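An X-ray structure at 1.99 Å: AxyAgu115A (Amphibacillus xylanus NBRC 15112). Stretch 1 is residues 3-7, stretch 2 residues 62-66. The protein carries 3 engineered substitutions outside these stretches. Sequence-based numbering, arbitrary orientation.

Stretch 1 (3-7) MDFTL
Stretch 2, residues 62-66: RHAVL

This is a small, mixed contact in which the His 63 ring binds the backbone of Thr 6 and the Phe 5 ring packs against the chain that follows His 63. About 235 Å² is buried, both sides summed.

Met 3 and Asp 4 lead in as extended loop, and residues 5-7 form a strand. Phi/psi is -74/129 at Phe 5, -128/140 at Thr 6 and -128/129 at Leu 7. In the second stretch the chain turns a corner at Arg 62 (-54/-32) and His 63 (-115/122). It then runs as strand through Ala 64 (-133/157), Val 65 (-108/121) and Leu 66 (-120/112). The register is set by Phe 5 and His 63, whose CA atoms lie 6.6 Å apart.

His 63 points toward the first stretch, with chi1 -62° (m) and chi2 -163°. Thr 6 N donates a hydrogen bond to His 63 ND1 at 3.0 Å, with an angle of 155° at the hydrogen. The amide meets the imidazole at its edge, near the ring plane, where the nitrogen lone pair lies. His 63 ND1 is also 3.1 Å from Thr 6 O, a weak alternative in which ND1 would be the donor. Asp 4 O approaches His 63 CE1 at 3.6 Å.

Phe 5 is buried, with chi1 174° (t) and chi2 93°. Its CB points sideways, but the ring end comes nearer to the second stretch. Phe 5 CE1 reaches Ala 64 O at 3.3 Å, at the ring edge. Phe 5 CZ meets Val 65 CG2 at 4.1 Å, an apolar contact suited to this buried site; Val 65 has chi1 172° (t). The Phe 5 and His 63 rings are inclined by 30°, with centroids 5.9 Å apart, and barely overlap. Ala 64 points its CB away; its carbonyl O makes the contact.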

# COMPACT_ATOMS: atom_id res chain seq x y z
N MET A 3 2.74 -28.91 72.92
CA MET A 3 3.08 -27.58 72.46
C MET A 3 3.21 -27.57 70.93
O MET A 3 3.18 -28.61 70.27
CB MET A 3 4.37 -27.10 73.10
CG MET A 3 4.36 -27.02 74.63
SD MET A 3 2.76 -26.57 75.36
CE MET A 3 2.84 -24.78 75.45
N ASP A 4 3.34 -26.37 70.37
CA ASP A 4 3.57 -26.23 68.94
C ASP A 4 4.98 -26.69 68.57
O ASP A 4 5.92 -26.61 69.36
CB ASP A 4 3.40 -24.77 68.50
CG ASP A 4 1.95 -24.28 68.55
OD1 ASP A 4 1.03 -25.06 68.88
OD2 ASP A 4 1.74 -23.07 68.27
N PHE A 5 5.14 -27.14 67.33
CA PHE A 5 6.47 -27.20 66.76
C PHE A 5 6.91 -25.78 66.40
O PHE A 5 6.17 -25.06 65.73
CB PHE A 5 6.46 -28.07 65.51
CG PHE A 5 7.76 -28.09 64.78
CD1 PHE A 5 8.70 -29.07 65.05
CD2 PHE A 5 8.02 -27.16 63.77
CE1 PHE A 5 9.91 -29.11 64.36
CE2 PHE A 5 9.23 -27.19 63.07
CZ PHE A 5 10.17 -28.18 63.37
N THR A 6 8.09 -25.38 66.84
CA THR A 6 8.58 -24.03 66.63
C THR A 6 9.96 -24.06 65.99
O THR A 6 10.80 -24.90 66.34
CB THR A 6 8.66 -23.28 67.95
OG1 THR A 6 7.34 -23.17 68.51
CG2 THR A 6 9.25 -21.88 67.75
N LEU A 7 10.19 -23.14 65.06
CA LEU A 7 11.53 -22.85 64.58
C LEU A 7 11.74 -21.34 64.68
O LEU A 7 10.89 -20.56 64.24
CB LEU A 7 11.70 -23.33 63.14
CG LEU A 7 13.05 -23.04 62.48
CD1 LEU A 7 14.24 -23.44 63.38
CD2 LEU A 7 13.13 -23.78 61.14
N ARG A 62 16.08 -29.59 70.31
CA ARG A 62 14.82 -29.96 70.97
C ARG A 62 13.64 -30.01 70.00
O ARG A 62 12.75 -30.84 70.17
CB ARG A 62 14.54 -29.01 72.13
CG ARG A 62 15.56 -29.12 73.24
CD ARG A 62 15.84 -27.76 73.87
NE ARG A 62 17.21 -27.62 74.38
CZ ARG A 62 17.57 -27.73 75.65
NH1 ARG A 62 16.67 -27.98 76.59
NH2 ARG A 62 18.85 -27.57 75.99
N HIS A 63 13.62 -29.15 68.96
CA HIS A 63 12.66 -29.24 67.86
C HIS A 63 13.43 -29.55 66.59
O HIS A 63 14.34 -28.80 66.20
CB HIS A 63 11.86 -27.93 67.67
CG HIS A 63 11.01 -27.57 68.86
ND1 HIS A 63 9.98 -26.65 68.78
CD2 HIS A 63 11.03 -28.00 70.14
CE1 HIS A 63 9.42 -26.52 69.97
NE2 HIS A 63 10.04 -27.32 70.82
N ALA A 64 13.08 -30.66 65.93
CA ALA A 64 13.90 -31.21 64.87
C ALA A 64 13.04 -31.54 63.66
O ALA A 64 11.82 -31.72 63.78
CB ALA A 64 14.66 -32.46 65.36
N VAL A 65 13.67 -31.60 62.49
CA VAL A 65 13.02 -31.96 61.24
C VAL A 65 13.53 -33.36 60.89
O VAL A 65 14.74 -33.56 60.79
CB VAL A 65 13.32 -30.96 60.11
CG1 VAL A 65 12.79 -31.48 58.79
CG2 VAL A 65 12.73 -29.54 60.43
N LEU A 66 12.62 -34.32 60.78
CA LEU A 66 12.97 -35.72 60.54
C LEU A 66 12.31 -36.13 59.22
O LEU A 66 11.08 -36.19 59.13
CB LEU A 66 12.50 -36.62 61.69
CG LEU A 66 12.92 -36.23 63.11
CD1 LEU A 66 12.31 -37.16 64.17
CD2 LEU A 66 14.43 -36.24 63.23